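Local coordinates for DUF2235 domain-containing protein (Pseudomonas aeruginosa, PDB 4O5P), which is the type VI secretion phospholipase effector Tle1, which probably hydrolyses membrane lipids of rival cells with an alpha/beta-hydrolase-like catalytic domain, at residues D155-T160 and A268-S273; P503-A508 and K564-P569; H635-A640 and P646-L651; G704-V709 and V716-K721. All coordinates share one frame; numbering follows the deposited sequence.

Contact 1 of 4, residues D155-T160 and A268-S273; sequences DALFYT and AGLPIS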
loop_
_atom_site.group_PDB
_atom_site.type_symbol
_atom_site.label_atom_id
_atom_site.label_comp_id
_atom_site.label_asym_id
_atom_site.label_seq_id
_atom_site.Cartn_x
_atom_site.Cartn_y
_atom_site.Cartn_z
ATOM N N ASP A 155 -21.828 8.098 -7.667
ATOM C CA ASP A 155 -22.694 8.386 -6.525
ATOM C C ASP A 155 -22.763 9.874 -6.208
ATOM O O ASP A 155 -23.840 10.407 -5.976
ATOM C CB ASP A 155 -22.216 7.621 -5.288
ATOM C CG ASP A 155 -23.138 7.810 -4.090
ATOM O OD1 ASP A 155 -24.264 7.279 -4.122
ATOM O OD2 ASP A 155 -22.744 8.479 -3.108
ATOM N N ALA A 156 -21.609 10.536 -6.195
ATOM C CA ALA A 156 -21.552 11.970 -5.935
ATOM C C ALA A 156 -22.365 12.763 -6.956
ATOM O O ALA A 156 -23.133 13.655 -6.579
ATOM C CB ALA A 156 -20.105 12.453 -5.894
ATOM N N LEU A 157 -22.204 12.439 -8.243
ATOM C CA LEU A 157 -22.989 13.145 -9.268
ATOM C C LEU A 157 -24.481 12.838 -9.108
ATOM O O LEU A 157 -25.316 13.737 -9.146
ATOM C CB LEU A 157 -22.514 12.770 -10.679
ATOM C CG LEU A 157 -22.942 13.669 -11.845
ATOM C CD1 LEU A 157 -22.722 15.142 -11.506
ATOM C CD2 LEU A 157 -22.197 13.310 -13.122
ATOM N N PHE A 158 -24.785 11.556 -8.923
ATOM C CA PHE A 158 -26.138 11.049 -8.766
ATOM C C PHE A 158 -26.854 11.789 -7.654
ATOM O O PHE A 158 -28.009 12.181 -7.809
ATOM C CB PHE A 158 -26.067 9.557 -8.434
ATOM C CG PHE A 158 -27.374 8.826 -8.548
ATOM C CD1 PHE A 158 -27.851 8.422 -9.788
ATOM C CD2 PHE A 158 -28.100 8.491 -7.409
ATOM C CE1 PHE A 158 -29.045 7.733 -9.902
ATOM C CE2 PHE A 158 -29.304 7.793 -7.510
ATOM C CZ PHE A 158 -29.776 7.413 -8.760
ATOM N N TYR A 159 -26.172 11.995 -6.530
ATOM C CA TYR A 159 -26.776 12.740 -5.431
ATOM C C TYR A 159 -26.898 14.200 -5.798
ATOM O O TYR A 159 -27.884 14.853 -5.444
ATOM C CB TYR A 159 -25.968 12.618 -4.138
ATOM C CG TYR A 159 -26.660 13.245 -2.935
ATOM C CD1 TYR A 159 -26.503 14.597 -2.634
ATOM C CD2 TYR A 159 -27.472 12.482 -2.109
ATOM C CE1 TYR A 159 -27.138 15.162 -1.542
ATOM C CE2 TYR A 159 -28.106 13.032 -1.023
ATOM C CZ TYR A 159 -27.936 14.371 -0.743
ATOM O OH TYR A 159 -28.570 14.916 0.345
ATOM N N THR A 160 -25.888 14.716 -6.488
ATOM C CA THR A 160 -25.911 16.116 -6.879
ATOM C C THR A 160 -27.171 16.422 -7.687
ATOM O O THR A 160 -27.857 17.406 -7.417
ATOM C CB THR A 160 -24.658 16.507 -7.663
ATOM O OG1 THR A 160 -23.499 16.316 -6.833
ATOM C CG2 THR A 160 -24.728 17.962 -8.067
ATOM N N ALA A 268 -19.262 12.283 -17.826
ATOM C CA ALA A 268 -20.650 12.613 -18.148
ATOM C C ALA A 268 -20.797 14.070 -18.634
ATOM O O ALA A 268 -21.730 14.782 -18.255
ATOM C CB ALA A 268 -21.547 12.332 -16.944
ATOM N N GLY A 269 -19.859 14.506 -19.473
ATOM C CA GLY A 269 -19.910 15.837 -20.055
ATOM C C GLY A 269 -19.127 16.872 -19.271
ATOM O O GLY A 269 -18.675 17.876 -19.839
ATOM N N LEU A 270 -18.968 16.615 -17.970
ATOM C CA LEU A 270 -18.361 17.566 -17.045
ATOM C C LEU A 270 -16.842 17.460 -17.058
ATOM O O LEU A 270 -16.303 16.348 -16.979
ATOM C CB LEU A 270 -18.838 17.281 -15.620
ATOM C CG LEU A 270 -20.287 17.495 -15.193
ATOM C CD1 LEU A 270 -20.475 16.953 -13.782
ATOM C CD2 LEU A 270 -20.670 18.973 -15.255
ATOM N N PRO A 271 -16.147 18.609 -17.130
ATOM C CA PRO A 271 -14.689 18.610 -16.966
ATOM C C PRO A 271 -14.342 17.924 -15.660
ATOM O O PRO A 271 -15.064 18.121 -14.666
ATOM C CB PRO A 271 -14.348 20.105 -16.857
ATOM C CG PRO A 271 -15.450 20.800 -17.584
ATOM C CD PRO A 271 -16.686 19.970 -17.333
ATOM N N ILE A 272 -13.272 17.131 -15.659
ATOM C CA ILE A 272 -12.833 16.432 -14.456
ATOM C C ILE A 272 -11.324 16.499 -14.340
ATOM O O ILE A 272 -10.592 16.363 -15.332
ATOM C CB ILE A 272 -13.305 14.945 -14.442
ATOM C CG1 ILE A 272 -12.976 14.269 -13.103
ATOM C CG2 ILE A 272 -12.729 14.164 -15.636
ATOM C CD1 ILE A 272 -13.581 12.869 -12.979
ATOM N N SER A 273 -10.850 16.707 -13.117
ATOM C CA SER A 273 -9.416 16.714 -12.867
ATOM C C SER A 273 -9.123 16.176 -11.475
ATOM O O SER A 273 -9.949 16.288 -10.581
ATOM C CB SER A 273 -8.902 18.144 -12.979
ATOM O OG SER A 273 -9.374 18.925 -11.891
#
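L157 and L270 point at each other across the gap between a helix and the start of a strand, and they meet methyl to methyl. CD1 of L157 lies 3.7 Å from CD1 of L270. The other L157 methyl, CD2, touches both the CB of A268 (4.0 Å) and the same L270 CD1 (4.1 Å), which places the L270 methyl against both arms of the fork while A268 meets CD2. The CG of L157 stands opposite the backbone N (chi1 -164°), which swings the fork toward the strand, whereas the CG of L270 lies opposite its own carbonyl carbon (chi1 -67°) and presents CD1 to the fork. A268 and G269, both with left-handed backbone angles, form the tight turn between strands 266-267 and 270-280.

One turn further along the helix, T160 OG1 donates to A156 O at 2.7 Å, which satisfies the hydroxyl within the helix; T160 N reaches the same oxygen from the opposite face of the carbonyl plane, giving A156 O two bonds. L157 also packs on I65, and L270 on I226 and M229, side chains of the neighbouring strands 62-71 and 225-236. The contact therefore illustrates helix-on-sheet packing in an alpha/beta fold: helix 139-162 covers a mostly parallel sheet of the kind found in the alpha/beta-hydrolase clan, to which the Tle1 catalytic domain belongs.

Contact 2 of 4, residues P503-A508 and K564-P569; sequences PDMPEA and KQFDPP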
loop_
_atom_site.group_PDB
_atom_site.type_symbol
_atom_site.label_atom_id
_atom_site.label_comp_id
_atom_site.label_asym_id
_atom_site.label_seq_id
_atom_site.Cartn_x
_atom_site.Cartn_y
_atom_site.Cartn_z
ATOM N N PRO A 503 4.389 -4.718 28.289
ATOM C CA PRO A 503 4.590 -6.156 28.520
ATOM C C PRO A 503 3.675 -6.970 27.617
ATOM O O PRO A 503 2.549 -6.533 27.357
ATOM C CB PRO A 503 4.187 -6.333 29.985
ATOM C CG PRO A 503 3.213 -5.219 30.251
ATOM C CD PRO A 503 3.657 -4.059 29.388
ATOM N N ASP A 504 4.151 -8.115 27.133
ATOM C CA ASP A 504 3.369 -8.929 26.208
ATOM C C ASP A 504 2.122 -9.481 26.863
ATOM O O ASP A 504 2.105 -9.760 28.061
ATOM C CB ASP A 504 4.192 -10.095 25.648
ATOM C CG ASP A 504 5.294 -9.646 24.720
ATOM O OD1 ASP A 504 5.306 -8.464 24.306
ATOM O OD2 ASP A 504 6.159 -10.485 24.398
HETATM N N MSE A 505 1.074 -9.643 26.067
HETATM C CA MSE A 505 -0.137 -10.255 26.576
HETATM C C MSE A 505 0.167 -11.686 26.998
HETATM O O MSE A 505 0.838 -12.419 26.277
HETATM C CB MSE A 505 -1.236 -10.225 25.517
HETATM C CG MSE A 505 -2.434 -11.090 25.834
HETATM SE SE MSE A 505 -3.812 -10.907 24.457
HETATM C CE MSE A 505 -4.505 -9.185 25.004
ATOM N N PRO A 506 -0.304 -12.074 28.192
ATOM C CA PRO A 506 -0.168 -13.452 28.688
ATOM C C PRO A 506 -0.739 -14.473 27.679
ATOM O O PRO A 506 -1.668 -14.130 26.934
ATOM C CB PRO A 506 -0.999 -13.439 29.975
ATOM C CG PRO A 506 -0.983 -11.992 30.422
ATOM C CD PRO A 506 -1.010 -11.193 29.145
ATOM N N GLU A 507 -0.193 -15.692 27.666
ATOM C CA GLU A 507 -0.550 -16.730 26.684
ATOM C C GLU A 507 -2.037 -17.094 26.711
ATOM O O GLU A 507 -2.677 -17.280 25.663
ATOM C CB GLU A 507 0.306 -17.985 26.901
ATOM C CG GLU A 507 1.804 -17.818 26.585
ATOM C CD GLU A 507 2.498 -16.753 27.453
ATOM O OE1 GLU A 507 2.118 -16.599 28.642
ATOM O OE2 GLU A 507 3.409 -16.053 26.939
ATOM N N ALA A 508 -2.581 -17.157 27.919
ATOM C CA ALA A 508 -3.973 -17.516 28.137
ATOM C C ALA A 508 -4.911 -16.582 27.389
ATOM O O ALA A 508 -5.753 -17.023 26.595
ATOM C CB ALA A 508 -4.278 -17.473 29.620
ATOM N N LYS A 564 -10.637 -6.992 11.275
ATOM C CA LYS A 564 -9.199 -7.225 11.136
ATOM C C LYS A 564 -8.817 -8.526 11.826
ATOM O O LYS A 564 -9.530 -8.998 12.701
ATOM C CB LYS A 564 -8.397 -6.060 11.734
ATOM C CG LYS A 564 -8.456 -4.778 10.898
ATOM C CD LYS A 564 -7.614 -3.614 11.487
ATOM C CE LYS A 564 -6.189 -4.039 11.800
ATOM N NZ LYS A 564 -5.270 -2.859 11.932
ATOM N N GLN A 565 -7.701 -9.125 11.438
ATOM C CA GLN A 565 -7.284 -10.335 12.128
ATOM C C GLN A 565 -6.718 -9.979 13.485
ATOM O O GLN A 565 -6.069 -8.946 13.626
ATOM C CB GLN A 565 -6.277 -11.128 11.304
ATOM C CG GLN A 565 -6.934 -11.973 10.222
ATOM C CD GLN A 565 -7.686 -13.201 10.751
ATOM O OE1 GLN A 565 -7.584 -13.556 11.929
ATOM N NE2 GLN A 565 -8.443 -13.851 9.870
ATOM N N PHE A 566 -6.983 -10.816 14.487
ATOM C CA PHE A 566 -6.502 -10.522 15.836
ATOM C C PHE A 566 -4.987 -10.444 15.895
ATOM O O PHE A 566 -4.276 -11.325 15.411
ATOM C CB PHE A 566 -7.015 -11.518 16.882
ATOM C CG PHE A 566 -6.540 -11.201 18.276
ATOM C CD1 PHE A 566 -7.019 -10.082 18.949
ATOM C CD2 PHE A 566 -5.600 -12.010 18.906
ATOM C CE1 PHE A 566 -6.576 -9.778 20.232
ATOM C CE2 PHE A 566 -5.152 -11.713 20.184
ATOM C CZ PHE A 566 -5.637 -10.593 20.846
ATOM N N ASP A 567 -4.512 -9.368 16.505
ATOM C CA ASP A 567 -3.099 -9.051 16.545
ATOM C C ASP A 567 -2.719 -8.862 18.018
ATOM O O ASP A 567 -2.978 -7.811 18.603
ATOM C CB ASP A 567 -2.863 -7.771 15.731
ATOM C CG ASP A 567 -1.396 -7.503 15.451
ATOM O OD1 ASP A 567 -0.580 -8.442 15.573
ATOM O OD2 ASP A 567 -1.065 -6.349 15.091
ATOM N N PRO A 568 -2.127 -9.893 18.635
ATOM C CA PRO A 568 -1.826 -9.794 20.066
ATOM C C PRO A 568 -0.561 -8.987 20.328
ATOM O O PRO A 568 0.387 -9.064 19.538
ATOM C CB PRO A 568 -1.610 -11.246 20.465
ATOM C CG PRO A 568 -1.045 -11.895 19.244
ATOM C CD PRO A 568 -1.670 -11.172 18.058
ATOM N N PRO A 569 -0.554 -8.204 21.419
ATOM C CA PRO A 569 0.641 -7.487 21.864
ATOM C C PRO A 569 1.765 -8.457 22.192
ATOM O O PRO A 569 1.741 -9.039 23.271
ATOM C CB PRO A 569 0.176 -6.810 23.158
ATOM C CG PRO A 569 -1.303 -6.692 23.010
ATOM C CD PRO A 569 -1.717 -7.932 22.283
#
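The selenium of M505, a selenomethionine in this crystal, approaches F566 at the rim of the ring instead of over a face. SE is 5.4 Å from the centroid of the F566 ring and 88° off the ring normal, so it lies almost in the ring plane, with CZ of F566 nearest to it at 4.1 Å. This is a Met-aromatic contact in its edge-on form. Extended through chi1 and chi2, the side chain of M505 bends only at chi3 (-77°), and that bend brings CE back to CD of P569, 4.1 Å away. The pyrrolidine also meets CB of M505, so the proline covers the root and the end of the same side chain.

One backbone hydrogen bond joins the two loops: M505 N donates to P569 O at 2.9 Å, in a nearly straight bond. The same carbonyl oxygen receives a CA-H contact from D504, at 3.4 Å from its CA. The D504 carboxylate, for its part, binds Q572 N and R573 N, which ties this loop to the first turn of helix 571-587. Beyond the pair, F566 meets the ring of W513 with the planes about 15° apart, and M505 rests on W513 too. The contact thus lies at the surface between the start of helix 507-528, with P506 at its N-cap position, and the loop leading into helix 571-587.

Contact 3 of 4, residues H635-A640 and P646-L651; sequences HQLFSA and PGQEKL
G647 N, next to the Q648 that touches Q636 and L637, is approached by both carboxylate oxygens of E649: OE1 at 3.0 Å and OE2 at 3.1 Å from G647 N. Both bonds are weak and bent; the E649 side chain lies back over the turn that starts helix 649-657. G647 has a positive phi here, and Q648 follows at the N-cap position.

Across the contact, Q648 works mainly through its carbon chain. Its CG sits 3.7 Å from the carbonyl oxygen of Q636, and its CB 4.0 Å from that of L637, both carbonyls belonging to the final turn of helix 616-637. With CG opposite the carbonyl carbon, the chain bends at chi2 (-62°), and the amide folds back until NE2 is 3.8 Å from CD1 of L637. That methyl also meets CD2 of L651, at 4.1 Å; L637 crosses both partners at about a right angle. L637 continues inward to L479 and A482 of helix 469-487, while L651 packs on W460 of helix 451-463.

At the end of its helix L637 pairs by backbone with A645; in the link that follows, S639 OG bonds to R643 O, beside a classic beta bulge at S639 and A640. Between the segments there is no direct hydrogen bond: carbon chain, amide and methyls meet by van der Waals contact, which implies an interface held by shape more than by polarity.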
loop_
_atom_site.group_PDB
_atom_site.type_symbol
_atom_site.label_atom_id
_atom_site.label_comp_id
_atom_site.label_asym_id
_atom_site.label_seq_id
_atom_site.Cartn_x
_atom_site.Cartn_y
_atom_site.Cartn_z
ATOM N N HIS A 635 30.502 4.100 14.294
ATOM C CA HIS A 635 31.581 4.837 14.982
ATOM C C HIS A 635 31.427 6.364 15.066
ATOM O O HIS A 635 32.169 7.023 15.803
ATOM C CB HIS A 635 32.950 4.457 14.421
ATOM C CG HIS A 635 33.287 3.016 14.638
ATOM N ND1 HIS A 635 33.447 2.475 15.895
ATOM C CD2 HIS A 635 33.467 2.000 13.763
ATOM C CE1 HIS A 635 33.723 1.188 15.784
ATOM N NE2 HIS A 635 33.725 0.872 14.501
ATOM N N GLN A 636 30.473 6.926 14.333
ATOM C CA GLN A 636 30.183 8.344 14.464
ATOM C C GLN A 636 28.914 8.548 15.269
ATOM O O GLN A 636 28.633 9.651 15.733
ATOM C CB GLN A 636 30.080 8.993 13.088
ATOM C CG GLN A 636 31.409 9.627 12.673
ATOM C CD GLN A 636 31.719 9.451 11.210
ATOM O OE1 GLN A 636 30.829 9.147 10.409
ATOM N NE2 GLN A 636 32.987 9.646 10.844
ATOM N N LEU A 637 28.160 7.468 15.446
ATOM C CA LEU A 637 26.914 7.509 16.200
ATOM C C LEU A 637 27.173 7.375 17.709
ATOM O O LEU A 637 26.600 8.112 18.526
ATOM C CB LEU A 637 25.995 6.376 15.723
ATOM C CG LEU A 637 24.490 6.655 15.768
ATOM C CD1 LEU A 637 24.193 8.047 15.239
ATOM C CD2 LEU A 637 23.709 5.635 14.963
ATOM N N PHE A 638 28.048 6.433 18.060
ATOM C CA PHE A 638 28.357 6.107 19.444
ATOM C C PHE A 638 29.862 6.266 19.650
ATOM O O PHE A 638 30.648 5.946 18.758
ATOM C CB PHE A 638 27.924 4.661 19.784
ATOM C CG PHE A 638 26.451 4.405 19.596
ATOM C CD1 PHE A 638 25.950 4.019 18.354
ATOM C CD2 PHE A 638 25.566 4.567 20.650
ATOM C CE1 PHE A 638 24.591 3.798 18.187
ATOM C CE2 PHE A 638 24.218 4.356 20.484
ATOM C CZ PHE A 638 23.729 3.965 19.247
ATOM N N SER A 639 30.269 6.769 20.809
ATOM C CA SER A 639 31.696 6.865 21.113
ATOM C C SER A 639 32.168 5.507 21.605
ATOM O O SER A 639 33.298 5.096 21.343
ATOM C CB SER A 639 31.964 7.943 22.162
ATOM O OG SER A 639 31.012 7.869 23.210
ATOM N N ALA A 640 31.274 4.808 22.298
ATOM C CA ALA A 640 31.530 3.461 22.791
ATOM C C ALA A 640 30.170 2.801 22.984
ATOM O O ALA A 640 29.146 3.464 22.805
ATOM C CB ALA A 640 32.296 3.525 24.115
ATOM N N PRO A 646 28.641 12.990 21.186
ATOM C CA PRO A 646 28.091 14.328 21.426
ATOM C C PRO A 646 27.383 14.858 20.195
ATOM O O PRO A 646 27.913 14.696 19.100
ATOM C CB PRO A 646 29.339 15.164 21.712
ATOM C CG PRO A 646 30.247 14.200 22.397
ATOM C CD PRO A 646 30.025 12.875 21.680
ATOM N N GLY A 647 26.209 15.452 20.377
ATOM C CA GLY A 647 25.480 16.071 19.282
ATOM C C GLY A 647 24.584 15.095 18.535
ATOM O O GLY A 647 23.812 15.483 17.650
ATOM N N GLN A 648 24.691 13.814 18.872
ATOM C CA GLN A 648 23.910 12.797 18.168
ATOM C C GLN A 648 22.736 12.307 18.998
ATOM O O GLN A 648 22.105 11.309 18.649
ATOM C CB GLN A 648 24.804 11.607 17.777
ATOM C CG GLN A 648 25.974 11.969 16.838
ATOM C CD GLN A 648 25.518 12.527 15.498
ATOM O OE1 GLN A 648 25.910 13.631 15.100
ATOM N NE2 GLN A 648 24.714 11.757 14.781
ATOM N N GLU A 649 22.441 13.009 20.090
ATOM C CA GLU A 649 21.476 12.522 21.072
ATOM C C GLU A 649 20.071 12.498 20.510
ATOM O O GLU A 649 19.344 11.517 20.658
ATOM C CB GLU A 649 21.497 13.401 22.331
ATOM C CG GLU A 649 22.785 13.309 23.127
ATOM C CD GLU A 649 23.909 14.145 22.518
ATOM O OE1 GLU A 649 23.626 15.151 21.827
ATOM O OE2 GLU A 649 25.082 13.775 22.726
ATOM N N LYS A 650 19.690 13.595 19.871
ATOM C CA LYS A 650 18.335 13.723 19.373
ATOM C C LYS A 650 18.063 12.681 18.282
ATOM O O LYS A 650 16.971 12.107 18.235
ATOM C CB LYS A 650 18.074 15.163 18.912
ATOM C CG LYS A 650 17.803 16.130 20.069
ATOM C CD LYS A 650 16.693 15.591 20.987
ATOM C CE LYS A 650 16.167 16.650 21.979
ATOM N NZ LYS A 650 15.026 16.133 22.815
ATOM N N LEU A 651 19.076 12.399 17.457
ATOM C CA LEU A 651 18.969 11.393 16.404
ATOM C C LEU A 651 18.783 9.973 16.969
ATOM O O LEU A 651 17.809 9.254 16.614
ATOM C CB LEU A 651 20.198 11.461 15.500
ATOM C CG LEU A 651 20.222 10.509 14.305
ATOM C CD1 LEU A 651 19.025 10.779 13.376
ATOM C CD2 LEU A 651 21.545 10.624 13.548
#

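Contact 4 of 4, residues G704-V709 and V716-K721; sequences GRVVGV and VGLSVK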
loop_
_atom_site.group_PDB
_atom_site.type_symbol
_atom_site.label_atom_id
_atom_site.label_comp_id
_atom_site.label_asym_id
_atom_site.label_seq_id
_atom_site.Cartn_x
_atom_site.Cartn_y
_atom_site.Cartn_z
ATOM N N GLY A 704 -0.071 -15.510 -14.056
ATOM C CA GLY A 704 -0.642 -16.766 -13.594
ATOM C C GLY A 704 0.157 -18.026 -13.873
ATOM O O GLY A 704 -0.303 -19.134 -13.572
ATOM N N ARG A 705 1.348 -17.893 -14.448
ATOM C CA ARG A 705 2.171 -19.086 -14.627
ATOM C C ARG A 705 3.495 -18.990 -13.896
ATOM O O ARG A 705 3.993 -17.899 -13.622
ATOM C CB ARG A 705 2.426 -19.357 -16.105
ATOM C CG ARG A 705 3.190 -18.274 -16.858
ATOM C CD ARG A 705 2.884 -18.485 -18.332
ATOM N NE ARG A 705 3.599 -17.626 -19.254
ATOM C CZ ARG A 705 3.001 -16.794 -20.101
ATOM N NH1 ARG A 705 1.676 -16.689 -20.118
ATOM N NH2 ARG A 705 3.727 -16.059 -20.930
ATOM N N VAL A 706 4.061 -20.141 -13.577
ATOM C CA VAL A 706 5.431 -20.167 -13.117
ATOM C C VAL A 706 6.260 -20.354 -14.369
ATOM O O VAL A 706 6.024 -21.292 -15.136
ATOM C CB VAL A 706 5.692 -21.318 -12.148
ATOM C CG1 VAL A 706 7.136 -21.263 -11.661
ATOM C CG2 VAL A 706 4.736 -21.236 -10.983
ATOM N N VAL A 707 7.215 -19.452 -14.586
ATOM C CA VAL A 707 8.033 -19.500 -15.785
ATOM C C VAL A 707 8.767 -20.835 -15.883
ATOM O O VAL A 707 9.477 -21.236 -14.954
ATOM C CB VAL A 707 9.052 -18.360 -15.806
ATOM C CG1 VAL A 707 10.013 -18.522 -16.972
ATOM C CG2 VAL A 707 8.336 -17.015 -15.868
ATOM N N GLY A 708 8.586 -21.526 -17.004
ATOM C CA GLY A 708 9.262 -22.794 -17.221
ATOM C C GLY A 708 8.431 -24.005 -16.853
ATOM O O GLY A 708 8.795 -25.129 -17.207
ATOM N N VAL A 709 7.328 -23.787 -16.136
ATOM C CA VAL A 709 6.427 -24.880 -15.771
ATOM C C VAL A 709 5.428 -25.158 -16.903
ATOM O O VAL A 709 4.615 -24.298 -17.273
ATOM C CB VAL A 709 5.713 -24.604 -14.423
ATOM C CG1 VAL A 709 4.683 -25.666 -14.128
ATOM C CG2 VAL A 709 6.732 -24.539 -13.292
ATOM N N VAL A 716 1.521 -23.923 -7.165
ATOM C CA VAL A 716 2.702 -24.641 -7.617
ATOM C C VAL A 716 3.810 -24.682 -6.559
ATOM O O VAL A 716 4.319 -23.637 -6.128
ATOM C CB VAL A 716 3.277 -24.001 -8.902
ATOM C CG1 VAL A 716 4.629 -24.618 -9.248
ATOM C CG2 VAL A 716 2.312 -24.159 -10.055
ATOM N N GLY A 717 4.196 -25.888 -6.157
ATOM C CA GLY A 717 5.351 -26.069 -5.292
ATOM C C GLY A 717 6.658 -25.896 -6.054
ATOM O O GLY A 717 6.792 -26.339 -7.197
ATOM N N LEU A 718 7.621 -25.238 -5.422
ATOM C CA LEU A 718 8.919 -24.992 -6.028
ATOM C C LEU A 718 10.035 -25.377 -5.087
ATOM O O LEU A 718 9.977 -25.104 -3.879
ATOM C CB LEU A 718 9.105 -23.517 -6.388
ATOM C CG LEU A 718 8.376 -22.977 -7.617
ATOM C CD1 LEU A 718 8.915 -21.598 -8.024
ATOM C CD2 LEU A 718 8.512 -23.960 -8.756
ATOM N N SER A 719 11.045 -26.018 -5.665
ATOM C CA SER A 719 12.355 -26.149 -5.042
ATOM C C SER A 719 13.380 -25.437 -5.930
ATOM O O SER A 719 13.512 -25.756 -7.114
ATOM C CB SER A 719 12.736 -27.624 -4.868
ATOM O OG SER A 719 14.070 -27.731 -4.394
ATOM N N VAL A 720 14.087 -24.467 -5.361
ATOM C CA VAL A 720 15.020 -23.615 -6.102
ATOM C C VAL A 720 16.442 -23.815 -5.593
ATOM O O VAL A 720 16.705 -23.649 -4.403
ATOM C CB VAL A 720 14.683 -22.115 -5.936
ATOM C CG1 VAL A 720 15.687 -21.276 -6.679
ATOM C CG2 VAL A 720 13.267 -21.812 -6.427
ATOM N N LYS A 721 17.354 -24.187 -6.485
ATOM C CA LYS A 721 18.758 -24.294 -6.111
ATOM C C LYS A 721 19.513 -23.089 -6.655
ATOM O O LYS A 721 19.451 -22.781 -7.849
ATOM C CB LYS A 721 19.381 -25.615 -6.595
ATOM C CG LYS A 721 18.546 -26.859 -6.247
ATOM C CD LYS A 721 19.238 -28.155 -6.693
ATOM C CE LYS A 721 20.233 -28.654 -5.646
ATOM N NZ LYS A 721 19.543 -29.082 -4.372
#
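Two antiparallel beta-sheets come together where V706, on an outermost strand of one, meets V716 and L718 on the middle strand of the other. V706 divides its two methyls between these partners. CG2 lies against the whole isopropyl group of V716, 3.8 Å from CB, with both V716 methyls almost equally near. CG1 points to the end of L718, at 4.1 Å from CD1 and 4.2 Å from CD2, the two side chains reaching tip to tip. The split follows from the valine torsion: with CG1 opposite the backbone N (chi1 -178°), CG2 falls opposite the carbonyl carbon, and the methyls diverge along the facing strand.

That strand shows the alternation expected of beta structure. V716 and L718 turn to V706, and G717 between them has no side chain; its backbone is bonded to F753 of strand 749-753, while V716 and L718 bond to I603 and G601 of strand 596-604. On the other side, strand 705-706 runs directly into a type II beta turn from V706 to V709, closed by V709 N to V706 O at 3.0 Å. G708 takes the positive phi (96°) that the third position of such a turn requires. After the turn, the CB of V709 points back toward strand 715-723, and its side chain packs on A752, which V716 and L718 also touch.

Contacts 1 and 4 are buried and wholly apolar between their segments, joining a helix to a mixed sheet in the first case and two antiparallel sheets in the second. Contact 2 lies at the surface and alone has a hydrogen bond across it, together with a selenium-aromatic approach; contact 3, partly buried, mixes leucine methyls with both the carbon chain and the amide of a glutamine. The first segment of contact 2 leads into a helix, as does the second of contact 3, but no helix or strand is common to two contacts. Contacts 2, 3 and 4 belong to the C-terminal part of Tle1, whereas 268-273 lies in the catalytic domain. Contacts 1 and 3 lie on opposite sides of the chain's centre, their centres 56 Å apart.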